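Local coordinates for protein serine protease pet (Escherichia coli, PDB 4OM9) that acts as a serine protease and autotransporter enterotoxin of enteroaggregative Escherichia coli, probably cleaving alpha-fodrin in host cells, at residues Ala67-His72 with Asp101-Arg106; Tyr193-Tyr198 with Lys236-Tyr241; Gly340-Lys345 with His362-Gly367; Leu463-Gln468 with Val481-His486; Asp784-Ser789 with Met803-Trp808. All coordinates share one frame; numbering follows the deposited sequence.

Contact 1 of 5, residues Ala67-His72 with Asp101-Arg106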
# COMPACT_ATOMS: atom_id res chain seq x y z
N ALA A 67 28.30 -15.35 16.65
CA ALA A 67 27.94 -14.06 17.19
C ALA A 67 29.16 -13.46 17.88
O ALA A 67 30.11 -14.16 18.25
CB ALA A 67 26.80 -14.18 18.16
N VAL A 68 29.11 -12.15 18.06
CA VAL A 68 30.21 -11.38 18.61
C VAL A 68 29.69 -10.50 19.73
O VAL A 68 28.59 -9.93 19.65
CB VAL A 68 30.89 -10.53 17.52
CG1 VAL A 68 31.85 -9.57 18.13
CG2 VAL A 68 31.66 -11.42 16.58
N THR A 69 30.47 -10.40 20.79
CA THR A 69 30.11 -9.58 21.92
C THR A 69 31.38 -9.12 22.67
O THR A 69 32.45 -8.96 22.09
CB THR A 69 29.14 -10.35 22.85
OG1 THR A 69 28.65 -9.49 23.88
CG2 THR A 69 29.79 -11.64 23.47
N VAL A 70 31.27 -8.89 23.96
CA VAL A 70 32.43 -8.51 24.71
C VAL A 70 32.67 -9.61 25.74
O VAL A 70 31.74 -10.38 26.05
CB VAL A 70 32.23 -7.10 25.32
CG1 VAL A 70 32.31 -7.11 26.83
CG2 VAL A 70 33.19 -6.15 24.68
N ALA A 71 33.92 -9.74 26.21
CA ALA A 71 34.35 -10.88 27.04
C ALA A 71 33.82 -10.83 28.47
O ALA A 71 33.36 -11.84 28.99
CB ALA A 71 35.90 -10.99 27.07
N HIS A 72 33.87 -9.65 29.10
CA HIS A 72 33.45 -9.55 30.50
C HIS A 72 31.93 -9.49 30.61
O HIS A 72 31.39 -9.19 31.68
CB HIS A 72 34.11 -8.34 31.18
CG HIS A 72 33.48 -7.01 30.87
ND1 HIS A 72 33.66 -6.36 29.67
CD2 HIS A 72 32.72 -6.19 31.63
CE1 HIS A 72 33.01 -5.21 29.69
NE2 HIS A 72 32.43 -5.08 30.87
N ASP A 101 39.32 -7.67 25.13
CA ASP A 101 37.94 -7.89 25.61
C ASP A 101 37.04 -8.35 24.46
O ASP A 101 35.80 -8.31 24.55
CB ASP A 101 37.38 -6.61 26.28
CG ASP A 101 36.01 -6.81 26.93
OD1 ASP A 101 35.71 -7.92 27.41
OD2 ASP A 101 35.23 -5.83 26.98
N PHE A 102 37.66 -8.82 23.39
CA PHE A 102 36.90 -9.29 22.26
C PHE A 102 36.37 -10.70 22.53
O PHE A 102 37.04 -11.51 23.18
CB PHE A 102 37.75 -9.27 20.99
CG PHE A 102 37.06 -9.85 19.80
CD1 PHE A 102 36.09 -9.12 19.11
CD2 PHE A 102 37.35 -11.14 19.37
CE1 PHE A 102 35.44 -9.65 18.02
CE2 PHE A 102 36.70 -11.70 18.27
CZ PHE A 102 35.73 -10.96 17.60
N SER A 103 35.16 -10.98 22.04
CA SER A 103 34.58 -12.31 22.17
C SER A 103 33.86 -12.75 20.91
O SER A 103 32.91 -12.11 20.48
CB SER A 103 33.62 -12.36 23.36
OG SER A 103 33.06 -13.67 23.49
N ILE A 104 34.33 -13.86 20.33
CA ILE A 104 33.63 -14.54 19.24
C ILE A 104 33.00 -15.81 19.79
O ILE A 104 33.65 -16.64 20.44
CB ILE A 104 34.56 -14.86 18.05
CG1 ILE A 104 33.83 -15.70 17.00
CG2 ILE A 104 35.77 -15.60 18.51
CD1 ILE A 104 32.67 -15.00 16.33
N GLN A 105 31.71 -15.93 19.53
CA GLN A 105 30.86 -16.94 20.14
C GLN A 105 30.38 -17.96 19.11
O GLN A 105 30.08 -17.61 17.96
CB GLN A 105 29.64 -16.29 20.80
CG GLN A 105 29.91 -15.40 22.01
CD GLN A 105 28.63 -14.76 22.51
OE1 GLN A 105 27.97 -14.01 21.78
NE2 GLN A 105 28.25 -15.06 23.75
N ARG A 106 30.32 -19.22 19.55
CA ARG A 106 29.66 -20.26 18.79
C ARG A 106 28.34 -20.59 19.48
O ARG A 106 28.33 -21.01 20.64
CB ARG A 106 30.53 -21.53 18.69
CG ARG A 106 29.81 -22.77 18.14
CD ARG A 106 29.83 -22.86 16.60
NE ARG A 106 28.97 -23.94 16.12
CZ ARG A 106 28.99 -24.47 14.90
NH1 ARG A 106 29.83 -24.03 13.97
NH2 ARG A 106 28.15 -25.46 14.60
O HOH W 1 31.47 -13.40 26.22
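H72 turns ND1 onto the D101 carboxylate: OD2 takes the bond at 3.2 Å on its syn side, 30° out of the carboxylate plane but close to the imidazole plane, while a weak one goes to OD1. OD2 also takes a bond from H229 ND1. With CG between backbone N and carbonyl carbon (chi1 79°), the H72 ring starts out beside D101. OD1 of D101 is gripped by the backbone N of H72 at 3.0 Å and more weakly by A71 N, whose firmer acceptor is D101 O. This His–carboxylate hydrogen bond, in a domain of peptidase clan PA, is consistent with the His–Asp pair of chymotrypsin-like proteases. Behind it run antiparallel strands, bonded T69 N to S103 O (3.0 Å) and Q105 N to A67 O (2.7 Å). V68 forks over the neighbouring strand, CG1 3.6 Å from F102 CE1 and CG2 3.7 Å from I104 CD1. On the T69–Q105 face, T69 CG2 rests 3.4 Å from Q105 OE1, and Q92 holds the NE2 of that amide. Farther out, helix 247-255 covers F102 and I104.

Contact 2 of 5, residues Tyr193-Tyr198 with Lys236-Tyr241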
# COMPACT_ATOMS: atom_id res chain seq x y z
N TYR A 193 34.17 6.91 21.10
CA TYR A 193 33.20 7.77 20.46
C TYR A 193 32.46 8.64 21.46
O TYR A 193 32.49 8.41 22.67
CB TYR A 193 32.21 6.96 19.59
CG TYR A 193 31.01 6.24 20.23
CD1 TYR A 193 30.05 6.93 20.96
CD2 TYR A 193 30.78 4.88 19.98
CE1 TYR A 193 28.93 6.29 21.48
CE2 TYR A 193 29.65 4.23 20.50
CZ TYR A 193 28.74 4.95 21.25
OH TYR A 193 27.62 4.35 21.79
N GLU A 194 31.81 9.66 20.90
CA GLU A 194 30.97 10.59 21.63
C GLU A 194 29.63 10.67 20.90
O GLU A 194 29.59 10.67 19.66
CB GLU A 194 31.65 11.95 21.72
CG GLU A 194 30.86 13.05 22.42
CD GLU A 194 31.60 14.38 22.40
OE1 GLU A 194 31.42 15.15 21.44
OE2 GLU A 194 32.38 14.65 23.35
N ASN A 195 28.54 10.71 21.65
CA ASN A 195 27.22 10.81 21.03
C ASN A 195 26.93 12.18 20.44
O ASN A 195 27.56 13.18 20.81
CB ASN A 195 26.14 10.48 22.04
CG ASN A 195 26.05 9.02 22.30
OD1 ASN A 195 25.27 8.30 21.65
ND2 ASN A 195 26.85 8.54 23.24
N ASP A 196 26.00 12.21 19.50
CA ASP A 196 25.42 13.46 19.02
C ASP A 196 24.84 14.21 20.22
O ASP A 196 24.22 13.60 21.10
CB ASP A 196 24.34 13.18 17.97
CG ASP A 196 23.76 14.45 17.37
OD1 ASP A 196 24.38 14.98 16.44
OD2 ASP A 196 22.67 14.90 17.82
N SER A 197 25.02 15.53 20.26
CA SER A 197 24.55 16.32 21.40
C SER A 197 23.04 16.59 21.39
O SER A 197 22.49 17.05 22.37
CB SER A 197 25.31 17.65 21.47
OG SER A 197 25.00 18.49 20.37
N TYR A 198 22.36 16.30 20.29
CA TYR A 198 20.91 16.51 20.24
C TYR A 198 20.18 15.17 20.29
O TYR A 198 19.28 14.96 21.12
CB TYR A 198 20.52 17.29 18.98
CG TYR A 198 20.76 18.80 19.06
CD1 TYR A 198 21.96 19.32 19.55
CD2 TYR A 198 19.79 19.70 18.63
CE1 TYR A 198 22.18 20.69 19.62
CE2 TYR A 198 20.00 21.07 18.69
CZ TYR A 198 21.20 21.56 19.18
OH TYR A 198 21.40 22.93 19.24
N LYS A 236 26.60 14.68 28.39
CA LYS A 236 26.74 14.90 26.95
C LYS A 236 28.07 14.41 26.35
O LYS A 236 28.10 13.89 25.24
CB LYS A 236 26.58 16.40 26.64
CG LYS A 236 25.44 16.75 25.71
CD LYS A 236 24.16 16.01 26.06
CE LYS A 236 22.94 16.62 25.36
NZ LYS A 236 21.77 15.68 25.21
N THR A 237 29.16 14.63 27.08
CA THR A 237 30.48 14.36 26.52
C THR A 237 31.00 12.96 26.86
O THR A 237 32.12 12.61 26.49
CB THR A 237 31.50 15.38 27.00
OG1 THR A 237 31.58 15.28 28.42
CG2 THR A 237 31.09 16.81 26.60
N GLN A 238 30.18 12.19 27.58
CA GLN A 238 30.48 10.79 27.89
C GLN A 238 31.14 10.12 26.69
O GLN A 238 30.69 10.29 25.56
CB GLN A 238 29.20 10.03 28.27
CG GLN A 238 29.42 8.55 28.61
CD GLN A 238 28.17 7.70 28.37
OE1 GLN A 238 27.74 7.54 27.22
NE2 GLN A 238 27.57 7.18 29.44
N LYS A 239 32.23 9.42 26.94
CA LYS A 239 32.91 8.72 25.89
C LYS A 239 32.55 7.23 25.97
O LYS A 239 32.37 6.68 27.07
CB LYS A 239 34.42 8.93 26.00
CG LYS A 239 34.90 10.37 25.91
CD LYS A 239 34.95 10.83 24.45
CE LYS A 239 35.48 12.25 24.26
NZ LYS A 239 34.62 13.27 24.91
N THR A 240 32.47 6.57 24.82
CA THR A 240 32.30 5.12 24.81
C THR A 240 33.45 4.43 24.09
O THR A 240 33.92 4.88 23.05
CB THR A 240 30.96 4.72 24.17
OG1 THR A 240 29.89 5.33 24.89
CG2 THR A 240 30.80 3.21 24.21
N TYR A 241 33.91 3.31 24.63
CA TYR A 241 34.98 2.59 23.98
C TYR A 241 34.45 1.33 23.33
O TYR A 241 33.67 0.59 23.92
CB TYR A 241 36.09 2.27 24.99
CG TYR A 241 36.62 3.54 25.58
CD1 TYR A 241 35.92 4.18 26.61
CD2 TYR A 241 37.76 4.14 25.09
CE1 TYR A 241 36.37 5.35 27.15
CE2 TYR A 241 38.21 5.33 25.63
CZ TYR A 241 37.51 5.92 26.66
OH TYR A 241 37.93 7.10 27.22
O HOH W 2 28.23 11.09 24.53
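Y193 and T240 form an antiparallel hydrogen-bonded pair, Y193 N to T240 O and T240 N to Y193 O both measuring 2.8 Å. Their side chains run side by side in the same direction, and T240 CB sits over the middle of the Y193 ring, 3.7 Å from its centroid and 13° off the normal, a CH-pi contact. On the other face E194, its chain extended, meets K239 in a salt bridge: NZ reaches OE2 at 3.1 Å on the anti side. K239 NZ also bonds T237 O at 3.0 Å, so two oxygens share the ammonium. E194 OE1 is held by H177. Beyond E194 the backbones part, and one water spans the gap, accepting from N195 N and donating to K236 O and Q238 O. The pair lies in the antiparallel sheet of the protease domain, where strand 172-185 flanks 188-195 and strand 221-232 flanks 239-244; F176 stacks with the Y193 ring, whose OH bonds R149.

Contact 3 of 5, residues Gly340-Lys345 with His362-Gly367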
# COMPACT_ATOMS: atom_id res chain seq x y z
N GLY A 340 21.74 -27.69 12.40
CA GLY A 340 20.82 -27.37 11.33
C GLY A 340 21.41 -27.76 10.00
O GLY A 340 22.31 -28.60 9.92
N ILE A 341 20.90 -27.14 8.94
CA ILE A 341 21.36 -27.43 7.60
C ILE A 341 21.65 -26.11 6.90
O ILE A 341 20.82 -25.21 6.91
CB ILE A 341 20.32 -28.25 6.81
CG1 ILE A 341 20.01 -29.56 7.54
CG2 ILE A 341 20.78 -28.49 5.37
CD1 ILE A 341 18.98 -30.45 6.83
N ASP A 342 22.85 -25.98 6.33
CA ASP A 342 23.27 -24.75 5.67
C ASP A 342 23.68 -25.10 4.24
O ASP A 342 24.73 -25.69 4.02
CB ASP A 342 24.43 -24.09 6.44
CG ASP A 342 24.89 -22.75 5.84
OD1 ASP A 342 24.22 -22.23 4.92
OD2 ASP A 342 25.92 -22.19 6.31
N ILE A 343 22.85 -24.74 3.28
CA ILE A 343 23.10 -25.12 1.88
C ILE A 343 23.57 -23.92 1.08
O ILE A 343 22.91 -22.87 1.08
CB ILE A 343 21.85 -25.70 1.18
CG1 ILE A 343 21.23 -26.85 1.98
CG2 ILE A 343 22.18 -26.12 -0.25
CD1 ILE A 343 19.76 -27.19 1.52
N GLY A 344 24.69 -24.11 0.39
CA GLY A 344 25.27 -23.09 -0.46
C GLY A 344 24.44 -22.77 -1.69
O GLY A 344 23.64 -23.58 -2.17
N LYS A 345 24.65 -21.55 -2.19
CA LYS A 345 24.01 -21.05 -3.40
C LYS A 345 24.13 -22.02 -4.58
O LYS A 345 25.21 -22.55 -4.85
CB LYS A 345 24.63 -19.68 -3.76
CG LYS A 345 24.19 -19.12 -5.09
CD LYS A 345 24.91 -17.82 -5.40
CE LYS A 345 24.14 -16.61 -4.89
NZ LYS A 345 22.98 -16.26 -5.76
N HIS A 362 16.63 -26.33 11.52
CA HIS A 362 17.01 -24.96 11.13
C HIS A 362 17.68 -24.95 9.78
O HIS A 362 18.78 -25.47 9.62
CB HIS A 362 17.96 -24.33 12.16
CG HIS A 362 17.31 -24.01 13.47
ND1 HIS A 362 17.93 -23.24 14.43
CD2 HIS A 362 16.11 -24.35 13.98
CE1 HIS A 362 17.13 -23.11 15.47
NE2 HIS A 362 16.02 -23.78 15.22
N LYS A 363 17.02 -24.35 8.80
CA LYS A 363 17.56 -24.29 7.45
C LYS A 363 18.00 -22.86 7.07
O LYS A 363 17.18 -21.93 7.08
CB LYS A 363 16.50 -24.81 6.46
CG LYS A 363 17.03 -25.07 5.06
CD LYS A 363 17.09 -23.82 4.19
CE LYS A 363 17.63 -24.16 2.80
NZ LYS A 363 18.00 -22.90 2.10
N ILE A 364 19.27 -22.68 6.73
CA ILE A 364 19.75 -21.38 6.23
C ILE A 364 20.54 -21.61 4.96
O ILE A 364 20.56 -22.72 4.42
CB ILE A 364 20.62 -20.62 7.22
CG1 ILE A 364 21.89 -21.42 7.56
CG2 ILE A 364 19.85 -20.30 8.48
CD1 ILE A 364 22.87 -20.67 8.49
N GLY A 365 21.18 -20.54 4.49
CA GLY A 365 21.92 -20.60 3.24
C GLY A 365 21.02 -20.42 2.04
O GLY A 365 19.79 -20.52 2.14
N GLU A 366 21.63 -20.20 0.88
CA GLU A 366 20.86 -19.77 -0.28
C GLU A 366 20.32 -20.89 -1.15
O GLU A 366 19.45 -20.65 -1.98
CB GLU A 366 21.71 -18.84 -1.13
CG GLU A 366 21.95 -17.50 -0.47
CD GLU A 366 22.78 -16.59 -1.33
OE1 GLU A 366 23.98 -16.40 -1.03
OE2 GLU A 366 22.24 -16.08 -2.33
N GLY A 367 20.84 -22.11 -0.96
CA GLY A 367 20.44 -23.26 -1.75
C GLY A 367 19.15 -23.95 -1.31
O GLY A 367 18.46 -23.48 -0.38
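Backbone bonds join I341-I343 to H362-I364 as neighbouring parallel strands, 16° apart, in register I341 with K363 and D342 with I364. I341 N reaches H362 O at 2.8 Å, I364 N reaches I341 O, and I343 N reaches I364 O at a longer 3.3 Å. Past the strands G367 N takes up I343 O at 3.0 Å, coming from above its carbonyl plane. Close CA-H...O contacts accompany these bonds: G365, at a positive phi of 82° and without a side chain, brings its CA to 3.3 Å from I343 O. Two lysines take different partners. K363 NZ lies over the turn that follows its own strand and bonds G367 O and G365 O, with N383 O a further acceptor, so several carbonyls satisfy this ammonium. K345 NZ and E366 OE2 form a loose salt bridge of 3.5 Å at the exposed end. Apolar contact is modest: the side chains of I343 and K363 cross at about a right angle, I343 CD1 to K363 CE 3.9 Å. On the face shared by D342 and I364, the aliphatic I364 lies against the carboxylate, CG1 3.6 Å from D342 OD1. These are successive coils of a right-handed parallel beta-helix. Strand 316-318 lies beside 341-343 and strand 379-381 beside 361-364; I341 and I343 pack on strand 348-352, whereas H362 and I364 meet the loop around Y110.

Contact 4 of 5, residues Leu463-Gln468 with Val481-His486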
# COMPACT_ATOMS: atom_id res chain seq x y z
N LEU A 463 -5.96 -19.51 -4.25
CA LEU A 463 -5.72 -19.25 -2.84
C LEU A 463 -7.04 -18.89 -2.14
O LEU A 463 -7.64 -17.86 -2.42
CB LEU A 463 -4.69 -18.13 -2.69
CG LEU A 463 -4.56 -17.49 -1.31
CD1 LEU A 463 -4.05 -18.51 -0.31
CD2 LEU A 463 -3.63 -16.30 -1.38
N SER A 464 -7.49 -19.76 -1.25
CA SER A 464 -8.74 -19.54 -0.54
C SER A 464 -8.47 -19.07 0.89
O SER A 464 -7.68 -19.67 1.64
CB SER A 464 -9.58 -20.83 -0.53
OG SER A 464 -9.83 -21.31 -1.85
N VAL A 465 -9.12 -17.98 1.29
CA VAL A 465 -9.03 -17.50 2.66
C VAL A 465 -10.42 -17.34 3.18
O VAL A 465 -11.16 -16.48 2.72
CB VAL A 465 -8.30 -16.15 2.78
CG1 VAL A 465 -8.16 -15.77 4.24
CG2 VAL A 465 -6.96 -16.21 2.06
N ASN A 466 -10.81 -18.19 4.12
CA ASN A 466 -12.21 -18.22 4.52
C ASN A 466 -12.42 -18.01 6.01
O ASN A 466 -13.21 -18.68 6.64
CB ASN A 466 -12.87 -19.54 4.07
CG ASN A 466 -12.16 -20.74 4.58
OD1 ASN A 466 -11.20 -20.62 5.35
ND2 ASN A 466 -12.62 -21.94 4.17
N ASN A 467 -11.71 -17.03 6.56
CA ASN A 467 -12.01 -16.53 7.88
C ASN A 467 -13.50 -16.16 8.08
O ASN A 467 -14.17 -15.66 7.16
CB ASN A 467 -11.15 -15.31 8.17
CG ASN A 467 -11.31 -14.25 7.12
OD1 ASN A 467 -10.95 -14.46 5.96
ND2 ASN A 467 -11.86 -13.09 7.52
N GLN A 468 -13.99 -16.41 9.28
CA GLN A 468 -15.38 -16.13 9.62
C GLN A 468 -15.49 -14.89 10.51
O GLN A 468 -16.58 -14.41 10.81
CB GLN A 468 -16.01 -17.34 10.30
CG GLN A 468 -16.00 -18.60 9.44
CD GLN A 468 -16.73 -19.76 10.10
OE1 GLN A 468 -16.12 -20.67 10.65
NE2 GLN A 468 -18.06 -19.72 10.04
N VAL A 481 -2.03 -16.44 -9.48
CA VAL A 481 -2.91 -16.80 -8.38
C VAL A 481 -4.34 -16.29 -8.60
O VAL A 481 -4.56 -15.25 -9.23
CB VAL A 481 -2.35 -16.25 -7.04
CG1 VAL A 481 -3.26 -16.56 -5.88
CG2 VAL A 481 -0.91 -16.79 -6.77
N ARG A 482 -5.32 -17.02 -8.08
CA ARG A 482 -6.67 -16.49 -7.96
C ARG A 482 -7.02 -16.54 -6.49
O ARG A 482 -6.73 -17.54 -5.82
CB ARG A 482 -7.67 -17.29 -8.79
CG ARG A 482 -9.10 -17.19 -8.33
CD ARG A 482 -9.97 -18.11 -9.18
NE ARG A 482 -11.34 -18.22 -8.70
CZ ARG A 482 -12.36 -17.51 -9.16
NH1 ARG A 482 -12.18 -16.60 -10.11
NH2 ARG A 482 -13.58 -17.70 -8.66
N LEU A 483 -7.61 -15.45 -5.99
CA LEU A 483 -7.94 -15.33 -4.57
C LEU A 483 -9.43 -15.43 -4.34
O LEU A 483 -10.18 -14.70 -4.98
CB LEU A 483 -7.44 -14.01 -4.02
CG LEU A 483 -7.83 -13.65 -2.58
CD1 LEU A 483 -7.27 -14.65 -1.61
CD2 LEU A 483 -7.29 -12.30 -2.23
N GLU A 484 -9.85 -16.31 -3.42
CA GLU A 484 -11.26 -16.49 -3.13
C GLU A 484 -11.58 -16.33 -1.65
O GLU A 484 -10.97 -16.95 -0.81
CB GLU A 484 -11.74 -17.87 -3.61
CG GLU A 484 -11.59 -18.07 -5.09
CD GLU A 484 -12.14 -19.39 -5.59
OE1 GLU A 484 -12.62 -20.19 -4.76
OE2 GLU A 484 -12.09 -19.62 -6.82
N HIS A 485 -12.57 -15.51 -1.33
CA HIS A 485 -13.07 -15.41 0.03
C HIS A 485 -14.55 -15.86 0.02
O HIS A 485 -15.44 -15.03 0.01
CB HIS A 485 -12.88 -13.98 0.54
CG HIS A 485 -13.35 -13.74 1.94
ND1 HIS A 485 -13.06 -14.58 2.99
CD2 HIS A 485 -14.06 -12.71 2.48
CE1 HIS A 485 -13.57 -14.09 4.11
NE2 HIS A 485 -14.19 -12.96 3.82
N HIS A 486 -14.79 -17.18 -0.03
CA HIS A 486 -16.13 -17.77 -0.14
C HIS A 486 -16.62 -18.40 1.16
O HIS A 486 -15.91 -19.19 1.80
CB HIS A 486 -16.17 -18.85 -1.22
CG HIS A 486 -15.82 -18.36 -2.59
ND1 HIS A 486 -15.76 -19.21 -3.67
CD2 HIS A 486 -15.53 -17.12 -3.05
CE1 HIS A 486 -15.45 -18.51 -4.76
NE2 HIS A 486 -15.30 -17.24 -4.40
O HOH W 3 -12.79 -20.95 -2.00
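Parallel strands of successive coils in the beta-helix stalk meet here, L463 paired with L483 and S464 with E484. L463 N reaches R482 O at 2.6 Å, E484 N reaches L463 O, and V465 N reaches E484 O at 3.0 Å. On the inner face the leucines lie side by side, pointing the same way, and L483 CD1 touches both L463 CG (3.9 Å) and V465 CG2 (4.0 Å). V481 CG1 adds a contact with L463 CB. The S464–E484 face is polar. A water there lies 3.0 Å from S464 OG and donates to E484 OE1, while E484 OE2 takes the salt bridge from R482 NE, modelled doubtfully short. Strand 438-440 flanks the L463 strand and 506-510 the other. Beyond V465 the strand pairing gives way to a side chain. H485, with CG anti to its backbone N (chi1 180°), sends ND1 to V465 O at 2.7 Å, the acceptor near the ring plane. The N467 side chain crosses that of H485 at about a right angle, with amide and ring planes nearly parallel (10°), N467 OD1 3.2 Å from H485 CE1; this buried oxygen has no hydrogen-bonding partner in the model. H485 NE2 bonds A494 O. Because both ring nitrogens face carbonyl oxygens, which can only accept, the imidazole may well be protonated on both and positively charged, and the nearby N467 OD1 could help to stabilise that state.

Contact 5 of 5, residues Asp784-Ser789 with Met803-Trp808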
# COMPACT_ATOMS: atom_id res chain seq x y z
N ASP A 784 -23.44 15.55 -33.28
CA ASP A 784 -23.43 16.64 -34.26
C ASP A 784 -22.14 17.47 -34.18
O ASP A 784 -21.26 17.35 -35.04
CB ASP A 784 -24.65 17.55 -34.09
CG ASP A 784 -25.96 16.80 -34.25
OD1 ASP A 784 -26.12 15.74 -33.61
OD2 ASP A 784 -26.82 17.28 -35.01
N GLY A 785 -22.04 18.33 -33.18
CA GLY A 785 -20.74 18.80 -32.72
C GLY A 785 -20.42 17.83 -31.60
O GLY A 785 -20.26 16.64 -31.85
N PHE A 786 -20.29 18.32 -30.37
CA PHE A 786 -20.04 19.72 -30.08
C PHE A 786 -18.89 20.02 -29.08
O PHE A 786 -18.87 21.12 -28.56
CB PHE A 786 -21.30 20.39 -29.53
CG PHE A 786 -22.43 20.46 -30.50
CD1 PHE A 786 -22.44 21.41 -31.51
CD2 PHE A 786 -23.51 19.61 -30.39
CE1 PHE A 786 -23.49 21.49 -32.40
CE2 PHE A 786 -24.56 19.68 -31.28
CZ PHE A 786 -24.55 20.62 -32.28
N ASP A 787 -18.00 19.11 -28.70
CA ASP A 787 -18.12 17.66 -28.78
C ASP A 787 -18.94 17.15 -27.60
O ASP A 787 -18.45 16.40 -26.79
CB ASP A 787 -16.74 17.02 -28.81
CG ASP A 787 -15.76 17.69 -27.86
OD1 ASP A 787 -16.21 18.24 -26.82
OD2 ASP A 787 -14.55 17.68 -28.14
N THR A 788 -20.19 17.59 -27.48
CA THR A 788 -20.99 17.17 -26.34
C THR A 788 -22.48 17.33 -26.56
O THR A 788 -22.96 18.41 -26.88
CB THR A 788 -20.60 17.95 -25.05
OG1 THR A 788 -19.22 17.72 -24.74
CG2 THR A 788 -21.46 17.51 -23.87
N SER A 789 -23.22 16.24 -26.40
CA SER A 789 -24.67 16.33 -26.43
C SER A 789 -25.22 15.84 -25.11
O SER A 789 -24.65 14.95 -24.47
CB SER A 789 -25.26 15.54 -27.60
OG SER A 789 -25.29 14.15 -27.30
N MET A 803 -21.43 26.43 -21.35
CA MET A 803 -21.81 25.81 -22.62
C MET A 803 -20.86 26.12 -23.77
O MET A 803 -21.30 26.56 -24.83
CB MET A 803 -23.21 26.27 -23.05
CG MET A 803 -24.23 26.44 -21.95
SD MET A 803 -25.12 24.93 -21.56
CE MET A 803 -26.80 25.51 -21.80
N ASN A 804 -19.57 25.92 -23.57
CA ASN A 804 -18.64 26.07 -24.68
C ASN A 804 -18.87 24.96 -25.69
O ASN A 804 -18.27 23.90 -25.59
CB ASN A 804 -17.19 26.06 -24.22
CG ASN A 804 -16.81 27.31 -23.48
OD1 ASN A 804 -17.64 27.92 -22.80
ND2 ASN A 804 -15.56 27.72 -23.61
N ASN A 805 -19.78 25.23 -26.62
CA ASN A 805 -20.05 24.35 -27.75
C ASN A 805 -20.79 23.10 -27.26
O ASN A 805 -20.22 22.26 -26.58
CB ASN A 805 -18.73 24.02 -28.48
CG ASN A 805 -18.94 23.50 -29.89
OD1 ASN A 805 -20.06 23.45 -30.39
ND2 ASN A 805 -17.86 23.07 -30.52
N ALA A 806 -22.07 23.01 -27.59
CA ALA A 806 -22.96 21.96 -27.07
C ALA A 806 -24.23 21.97 -28.00
O ALA A 806 -24.08 22.47 -29.11
CB ALA A 806 -23.22 22.20 -25.60
N LEU A 807 -25.45 21.50 -27.68
CA LEU A 807 -26.13 21.42 -26.38
C LEU A 807 -27.16 20.31 -26.31
O LEU A 807 -26.91 19.19 -26.75
CB LEU A 807 -26.84 22.74 -26.08
CG LEU A 807 -26.61 23.44 -24.74
CD1 LEU A 807 -26.21 22.44 -23.68
CD2 LEU A 807 -25.59 24.53 -24.92
N TRP A 808 -28.32 20.63 -25.75
CA TRP A 808 -29.35 19.62 -25.55
C TRP A 808 -30.55 19.76 -26.44
O TRP A 808 -30.74 20.77 -27.11
CB TRP A 808 -29.85 19.59 -24.09
CG TRP A 808 -30.08 20.88 -23.39
CD1 TRP A 808 -29.57 22.10 -23.70
CD2 TRP A 808 -30.88 21.08 -22.22
NE1 TRP A 808 -30.00 23.05 -22.81
CE2 TRP A 808 -30.81 22.44 -21.88
CE3 TRP A 808 -31.66 20.23 -21.44
CZ2 TRP A 808 -31.48 22.98 -20.80
CZ3 TRP A 808 -32.32 20.75 -20.36
CH2 TRP A 808 -32.24 22.12 -20.05
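A carbonyl oxygen is modelled over an aromatic face: A806 O stands above the F786 ring, 2.9 Å from CG and 3.2 Å from CD2, a closeness that is doubtful because this oxygen belongs to a peptide built cis. A806 C also lies over the face, displaced toward the rim. No hydrogen bond joins the two segments. F786 CB comes within 3.3 Å of A806 N. The side chains of N805 and F786 cross at about a right angle, ring and amide planes 72° apart. As modelled, N805 OD1 comes to the ring edge, 3.3 Å from F786 CD1, and is bonded to S824 OG, but the packing of F786 O against N805 is too tight to trust. Cis peptides before F786, D787 and L807 make the local chain path uncertain. The site lies on a late coil of the beta-helix, where strand 788-791 begins and S789 bonds the backbone of A747 and V749 on strand 747-755. There A806 CA makes a CA-H...O contact with T788 O at 3.6 Å, and S789 CA approaches L807 O equally closely. In the 803-808 loop N804 centres an inverse gamma turn, closed by a weak bond from N805 N to M803 O. Farther out, A806 pairs with the backbone of S824, and F786 also touches S824 and K959.

In the fold
Contacts 1 and 2 belong to the protease domain and use antiparallel pairing; strand 239-244 serves both, carrying T240 in contact 2 and touching V70, D101 and F102 of contact 1 through T243. Contact 1 is the more buried, its polar centre a histidine and carboxylate, whereas contact 2 reaches the surface with a lysine–glutamate bridge. Contacts 3 and 4 are parallel neighbours in the beta-helix: contact 4 separates a leucine face from a polar S464–E484 face, while contact 3 mixes apolar and charged side chains on both. Contact 3 lies near contact 1, nearest atoms about 7 Å apart, where helix and protease domain meet. Contact 5, buried and centred about 81 Å from contact 1, lacks cross-segment hydrogen bonds.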